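Local coordinates for protein phenylalanyl-tRNA synthetase beta chain (Bacteroides fragilis, PDB 3IG2) that forms the core, catalytic-like domain of the beta subunit of phenylalanyl-tRNA synthetase, the tetrameric ligase that charges tRNA(Phe) with phenylalanine at the expense of ATP, at residues K5-K8 with L9-L12; S41-S44 with K45-V48; V144-I147 with F148-L151. All coordinates share one frame; numbering follows the deposited sequence.

Contact 1 (K5-K8 with L9-L12); sequences KSNK and LQNL
Lys5 meets Leu9 one turn on, where helix 6-19 starts. Lys5 O accepts Leu9 N at 3.0 Å, nearly straight at 172°. The aliphatic chain of the lysine crosses the leucine, Lys5 CE lying 3.9 Å from Leu9 CD1. A long lysine suits this exposed edge, since its methylenes can cover a leucine that also packs on Trp209 and Met213. Ser6 pairs with Gln10 twice. Ser6 O takes Gln10 N at 2.8 Å, and Ser6 OG accepts from Gln10 NE2 at 3.3 Å, with the hydroxyl close to the amide plane. Gln10 CG stands beside its own backbone N (chi1 -76°), which lets the extended chain run back to the serine. Asn7 contributes its carbonyl to Asn11 N. Lys8 O is gripped twice, by Leu12 N at 3.0 Å in the carbonyl plane and by a water at 2.8 Å that in turn accepts from Asn11 ND2. Beyond the two segments, Trp209 NE1 hydrogen-bonds Ser6 OG and Tyr113 OH pairs with Gln10 OE1. The serine-glutamine pair is thus a link in a polar chain from tryptophan to tyrosine, which should fix the rotation of the Gln10 amide and tie the first helical turn to the C-terminal helix.

Contact 2 (S41-S44 with K45-V48); sequences SYPS and KNLV
This is a tight local turn, a single 3-10-like coil in the loop that leads from strand 30-31 to strand 48-49, and Pro43 meets Asn46 across it. Two successive i to i+3 backbone bonds define it: Asn46 N gives to Pro43 O at 3.0 Å, and Leu47 N to Ser44 O at 3.2 Å. In both, the donor stands well above the carbonyl plane, 58° out of it in the first, consistent with the tight winding of a 3-10 turn. Proline suits the start because its ring restricts phi, and the bonds of the turn use its carbonyl O and not its nitrogen. Asn46 OD1 lies against the ring methylenes, 3.3 Å from Pro43 CG, while CG of Asn46, set beside its own backbone N (chi1 -58°), lets the amide reach back over the turn. Lys45 CG sits between the backbone N and the carbonyl carbon (chi1 65°), directing the chain across Pro43, with CG 4.1 Å from Pro43 CB. A bend at chi4 then returns Lys45 NZ to 4.1 Å from Pro43 CG. Leu47 packs against the serine backbone, its CD1 3.6 Å from Ser44 O. The polar grip of Asn46 is ND2 to Phe95 O, at the end of strand 85-95; Leu47 is buried against Tyr36 and Cys60, and Val48 pairs through its backbone with Met61 of strand 60-61.

Contact 3 (V144-I147 with F148-L151); sequences VENI and FKRL
Phe148 lies alongside Val144, one turn earlier near the end of helix 134-150, with the valine methyl over its ring. Phe148 CB is 3.5 Å from Glu145 O, and Phe148 CG, beside the backbone N (chi1 -68°), sits 3.5 Å from Val144 O, which lies over a face of the ring. Phe148 CD1 and CD2 are each 3.8 Å from Val144 O. CE1 lies near Val144 CG1, and CE2 and CZ close on it, Val144 CG1 to Phe148 CZ being 3.5 Å. That methyl stands 26° off the ring normal, a CH-pi contact displaced toward the rim. A flat aromatic suits this buried place, since it can also pack on Leu207 of strand 200-207 and on Leu155 and Leu158. Ile147 CG2 lies 4.1 Å from Leu151 CD1, extending the apolar side. Elsewhere, Glu145 crosses Lys149 in a salt bridge with a weak hydrogen bond, Glu145 OE2 to Lys149 NZ 3.4 Å. The lysine's extended chain passes Asn146 OD1, and NZ has its stronger partner in Glu40 of the second subunit. This end of the helix is thus two-sided: its apolar face joins the domain interior, while the lysine, shared between two carboxylates, probably offsets the charge where the subunits meet.

Contacts 1 and 3 belong together: their centres are 13 Å apart, and the first turns of helix 6-19 pack on the end of helix 134-150 and the residue that follows it. Leu12 CG lies 3.7 Å from Arg150 CZ, and Leu9 CB lies 3.9 Å from Leu151 CD2. Trp209 touches both sites, against Leu9 and Leu151. Contact 2 stands apart, its centre 29 Å from either of the others and its nearest atoms about 13 Å from contact 3, on the opposite side of the chain's centre. It leads into the small antiparallel sheet, whereas contacts 1 and 3 involve helices packed near the large mixed one.

Contact 1 (K5-K8 with L9-L12)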
loop_
_atom_site.group_PDB
_atom_site.type_symbol
_atom_site.label_atom_id
_atom_site.label_comp_id
_atom_site.label_asym_id
_atom_site.label_seq_id
_atom_site.Cartn_x
_atom_site.Cartn_y
_atom_site.Cartn_z
ATOM N N LYS B 5 26.764 5.199 -13.242
ATOM C CA LYS B 5 25.418 5.711 -13.615
ATOM C C LYS B 5 24.448 4.570 -13.882
ATOM O O LYS B 5 23.308 4.587 -13.387
ATOM C CB LYS B 5 25.459 6.612 -14.858
ATOM C CG LYS B 5 24.066 6.671 -15.554
ATOM C CD LYS B 5 23.933 7.640 -16.728
ATOM C CE LYS B 5 22.877 7.093 -17.703
ATOM N NZ LYS B 5 21.927 8.094 -18.277
ATOM N N SER B 6 24.891 3.602 -14.688
ATOM C CA SER B 6 24.094 2.421 -14.984
ATOM C C SER B 6 23.791 1.743 -13.673
ATOM O O SER B 6 22.693 1.215 -13.462
ATOM C CB SER B 6 24.857 1.455 -15.891
ATOM O OG SER B 6 24.129 0.248 -16.106
ATOM N N ASN B 7 24.790 1.766 -12.788
ATOM C CA ASN B 7 24.686 1.082 -11.500
ATOM C C ASN B 7 23.672 1.765 -10.608
ATOM O O ASN B 7 22.851 1.098 -9.997
ATOM C CB ASN B 7 26.060 1.006 -10.826
ATOM C CG ASN B 7 27.050 0.174 -11.630
ATOM O OD1 ASN B 7 26.898 -1.051 -11.739
ATOM N ND2 ASN B 7 28.066 0.835 -12.202
ATOM N N LYS B 8 23.736 3.098 -10.561
ATOM C CA LYS B 8 22.771 3.911 -9.838
ATOM C C LYS B 8 21.335 3.622 -10.307
ATOM O O LYS B 8 20.453 3.325 -9.490
ATOM C CB LYS B 8 23.114 5.390 -10.005
ATOM C CG LYS B 8 22.344 6.319 -9.078
ATOM C CD LYS B 8 23.203 7.512 -8.647
ATOM C CE LYS B 8 24.296 7.095 -7.661
ATOM N NZ LYS B 8 24.693 8.243 -6.802
ATOM N N LEU B 9 21.114 3.667 -11.622
ATOM C CA LEU B 9 19.788 3.408 -12.204
ATOM C C LEU B 9 19.313 1.990 -11.996
ATOM O O LEU B 9 18.133 1.778 -11.762
ATOM C CB LEU B 9 19.738 3.772 -13.689
ATOM C CG LEU B 9 19.940 5.260 -14.013
ATOM C CD1 LEU B 9 20.037 5.454 -15.515
ATOM C CD2 LEU B 9 18.823 6.135 -13.423
ATOM N N GLN B 10 20.211 1.011 -12.099
ATOM C CA GLN B 10 19.839 -0.366 -11.829
ATOM C C GLN B 10 19.278 -0.497 -10.418
ATOM O O GLN B 10 18.280 -1.176 -10.213
ATOM C CB GLN B 10 21.043 -1.305 -11.932
ATOM C CG GLN B 10 21.485 -1.619 -13.350
ATOM C CD GLN B 10 22.615 -2.643 -13.391
ATOM O OE1 GLN B 10 22.474 -3.772 -12.880
ATOM N NE2 GLN B 10 23.733 -2.268 -14.032
ATOM N N ASN B 11 19.944 0.142 -9.456
ATOM C CA ASN B 11 19.518 0.107 -8.066
ATOM C C ASN B 11 18.144 0.769 -7.924
ATOM O O ASN B 11 17.255 0.223 -7.255
ATOM C CB ASN B 11 20.551 0.773 -7.149
ATOM C CG ASN B 11 20.077 0.843 -5.697
ATOM O OD1 ASN B 11 19.896 -0.192 -5.036
ATOM N ND2 ASN B 11 19.861 2.065 -5.199
ATOM N N LEU B 12 17.964 1.917 -8.585
ATOM C CA LEU B 12 16.715 2.667 -8.511
ATOM C C LEU B 12 15.558 1.825 -9.072
ATOM O O LEU B 12 14.483 1.747 -8.470
ATOM C CB LEU B 12 16.856 3.981 -9.273
ATOM C CG LEU B 12 17.002 5.353 -8.572
ATOM C CD1 LEU B 12 17.318 5.322 -7.054
ATOM C CD2 LEU B 12 17.980 6.266 -9.338
HETATM O O HOH W 1 20.858 4.254 -6.829
#

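Contact 2 (S41-S44 with K45-V48)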
loop_
_atom_site.group_PDB
_atom_site.type_symbol
_atom_site.label_atom_id
_atom_site.label_comp_id
_atom_site.label_asym_id
_atom_site.label_seq_id
_atom_site.Cartn_x
_atom_site.Cartn_y
_atom_site.Cartn_z
ATOM N N SER B 41 13.243 -15.941 -33.163
ATOM C CA SER B 41 13.574 -14.719 -32.441
ATOM C C SER B 41 14.995 -14.787 -31.878
ATOM O O SER B 41 15.730 -13.800 -31.925
ATOM C CB SER B 41 12.540 -14.431 -31.351
ATOM O OG SER B 41 12.361 -15.572 -30.526
ATOM N N TYR B 42 15.377 -15.953 -31.359
ATOM C CA TYR B 42 16.765 -16.214 -30.911
ATOM C C TYR B 42 17.244 -17.508 -31.533
ATOM O O TYR B 42 17.201 -18.548 -30.881
ATOM C CB TYR B 42 16.887 -16.277 -29.369
ATOM C CG TYR B 42 16.420 -14.987 -28.750
ATOM C CD1 TYR B 42 17.282 -13.894 -28.618
ATOM C CD2 TYR B 42 15.096 -14.847 -28.351
ATOM C CE1 TYR B 42 16.814 -12.679 -28.099
ATOM C CE2 TYR B 42 14.630 -13.673 -27.836
ATOM C CZ TYR B 42 15.480 -12.595 -27.710
ATOM O OH TYR B 42 14.946 -11.447 -27.195
ATOM N N PRO B 43 17.717 -17.441 -32.793
ATOM C CA PRO B 43 18.010 -18.664 -33.537
ATOM C C PRO B 43 19.124 -19.496 -32.939
ATOM O O PRO B 43 20.085 -18.983 -32.351
ATOM C CB PRO B 43 18.423 -18.157 -34.916
ATOM C CG PRO B 43 17.972 -16.735 -34.959
ATOM C CD PRO B 43 18.011 -16.237 -33.589
ATOM N N SER B 44 18.967 -20.795 -33.093
ATOM C CA SER B 44 19.949 -21.747 -32.671
ATOM C C SER B 44 21.340 -21.431 -33.282
ATOM O O SER B 44 22.369 -21.574 -32.614
ATOM C CB SER B 44 19.414 -23.133 -33.026
ATOM O OG SER B 44 20.429 -24.035 -33.306
ATOM N N LYS B 45 21.366 -20.940 -34.519
ATOM C CA LYS B 45 22.645 -20.667 -35.168
ATOM C C LYS B 45 23.395 -19.501 -34.548
ATOM O O LYS B 45 24.587 -19.366 -34.789
ATOM C CB LYS B 45 22.486 -20.458 -36.674
ATOM C CG LYS B 45 21.679 -19.236 -37.101
ATOM C CD LYS B 45 21.727 -19.080 -38.655
ATOM C CE LYS B 45 20.709 -18.065 -39.155
ATOM N NZ LYS B 45 20.550 -16.919 -38.193
ATOM N N ASN B 46 22.710 -18.666 -33.759
ATOM C CA ASN B 46 23.385 -17.532 -33.082
ATOM C C ASN B 46 23.796 -17.820 -31.627
ATOM O O ASN B 46 24.189 -16.919 -30.889
ATOM C CB ASN B 46 22.541 -16.254 -33.152
ATOM C CG ASN B 46 22.234 -15.840 -34.575
ATOM O OD1 ASN B 46 21.070 -15.699 -34.942
ATOM N ND2 ASN B 46 23.272 -15.669 -35.393
ATOM N N LEU B 47 23.725 -19.083 -31.231
ATOM C CA LEU B 47 24.097 -19.453 -29.868
ATOM C C LEU B 47 25.599 -19.479 -29.716
ATOM O O LEU B 47 26.311 -19.884 -30.617
ATOM C CB LEU B 47 23.554 -20.831 -29.486
ATOM C CG LEU B 47 22.069 -20.947 -29.144
ATOM C CD1 LEU B 47 21.664 -22.446 -29.194
ATOM C CD2 LEU B 47 21.797 -20.332 -27.802
ATOM N N VAL B 48 26.055 -19.071 -28.548
ATOM C CA VAL B 48 27.450 -19.185 -28.186
ATOM C C VAL B 48 27.642 -20.559 -27.562
ATOM O O VAL B 48 27.317 -20.749 -26.400
ATOM C CB VAL B 48 27.819 -18.071 -27.168
ATOM C CG1 VAL B 48 29.299 -18.182 -26.723
ATOM C CG2 VAL B 48 27.535 -16.711 -27.768
#

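Contact 3 (V144-I147 with F148-L151)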
loop_
_atom_site.group_PDB
_atom_site.type_symbol
_atom_site.label_atom_id
_atom_site.label_comp_id
_atom_site.label_asym_id
_atom_site.label_seq_id
_atom_site.Cartn_x
_atom_site.Cartn_y
_atom_site.Cartn_z
ATOM N N VAL B 144 6.629 -1.315 -17.336
ATOM C CA VAL B 144 7.631 -0.896 -18.322
ATOM C C VAL B 144 7.656 0.634 -18.426
ATOM O O VAL B 144 8.718 1.231 -18.448
ATOM C CB VAL B 144 7.450 -1.606 -19.707
ATOM C CG1 VAL B 144 8.560 -1.034 -20.691
ATOM C CG2 VAL B 144 7.501 -3.134 -19.619
ATOM N N GLU B 145 6.481 1.263 -18.434
ATOM C CA GLU B 145 6.388 2.728 -18.586
ATOM C C GLU B 145 7.076 3.421 -17.408
ATOM O O GLU B 145 7.804 4.402 -17.575
ATOM C CB GLU B 145 4.939 3.185 -18.679
ATOM C CG GLU B 145 4.798 4.685 -18.357
ATOM C CD GLU B 145 3.562 5.323 -18.898
ATOM O OE1 GLU B 145 2.604 4.626 -19.247
ATOM O OE2 GLU B 145 3.543 6.569 -18.969
ATOM N N ASN B 146 6.871 2.872 -16.212
ATOM C CA ASN B 146 7.409 3.474 -14.995
ATOM C C ASN B 146 8.908 3.268 -14.866
ATOM O O ASN B 146 9.621 4.122 -14.306
ATOM C CB ASN B 146 6.630 2.991 -13.778
ATOM C CG ASN B 146 5.270 3.646 -13.689
ATOM O OD1 ASN B 146 5.117 4.819 -14.066
ATOM N ND2 ASN B 146 4.269 2.903 -13.207
ATOM N N ILE B 147 9.387 2.160 -15.422
ATOM C CA ILE B 147 10.824 1.961 -15.571
ATOM C C ILE B 147 11.383 3.009 -16.518
ATOM O O ILE B 147 12.382 3.672 -16.188
ATOM C CB ILE B 147 11.194 0.544 -16.053
ATOM C CG1 ILE B 147 10.938 -0.462 -14.936
ATOM C CG2 ILE B 147 12.666 0.473 -16.386
ATOM C CD1 ILE B 147 10.919 -1.888 -15.401
ATOM N N PHE B 148 10.754 3.184 -17.677
ATOM C CA PHE B 148 11.215 4.217 -18.605
ATOM C C PHE B 148 11.269 5.604 -17.949
ATOM O O PHE B 148 12.252 6.321 -18.113
ATOM C CB PHE B 148 10.375 4.267 -19.878
ATOM C CG PHE B 148 10.537 3.068 -20.766
ATOM C CD1 PHE B 148 11.625 2.200 -20.627
ATOM C CD2 PHE B 148 9.626 2.828 -21.775
ATOM C CE1 PHE B 148 11.784 1.132 -21.464
ATOM C CE2 PHE B 148 9.781 1.743 -22.614
ATOM C CZ PHE B 148 10.873 0.892 -22.458
ATOM N N LYS B 149 10.222 5.977 -17.221
ATOM C CA LYS B 149 10.177 7.259 -16.523
ATOM C C LYS B 149 11.319 7.395 -15.531
ATOM O O LYS B 149 11.924 8.471 -15.410
ATOM C CB LYS B 149 8.847 7.427 -15.792
ATOM C CG LYS B 149 7.704 7.684 -16.724
ATOM C CD LYS B 149 6.385 7.816 -15.975
ATOM C CE LYS B 149 5.350 8.493 -16.855
ATOM N NZ LYS B 149 3.994 8.540 -16.221
ATOM N N ARG B 150 11.603 6.292 -14.828
ATOM C CA ARG B 150 12.657 6.247 -13.835
ATOM C C ARG B 150 14.001 6.501 -14.508
ATOM O O ARG B 150 14.886 7.121 -13.921
ATOM C CB ARG B 150 12.639 4.900 -13.105
ATOM C CG ARG B 150 13.509 4.812 -11.851
ATOM C CD ARG B 150 13.805 6.185 -11.300
ATOM N NE ARG B 150 13.530 6.264 -9.884
ATOM C CZ ARG B 150 13.856 7.300 -9.119
ATOM N NH1 ARG B 150 14.461 8.355 -9.653
ATOM N NH2 ARG B 150 13.574 7.279 -7.825
ATOM N N LEU B 151 14.133 6.059 -15.758
ATOM C CA LEU B 151 15.382 6.268 -16.499
ATOM C C LEU B 151 15.395 7.634 -17.172
ATOM O O LEU B 151 16.340 7.971 -17.854
ATOM C CB LEU B 151 15.626 5.146 -17.520
ATOM C CG LEU B 151 15.569 3.681 -17.005
ATOM C CD1 LEU B 151 15.672 2.627 -18.120
ATOM C CD2 LEU B 151 16.647 3.412 -15.963
#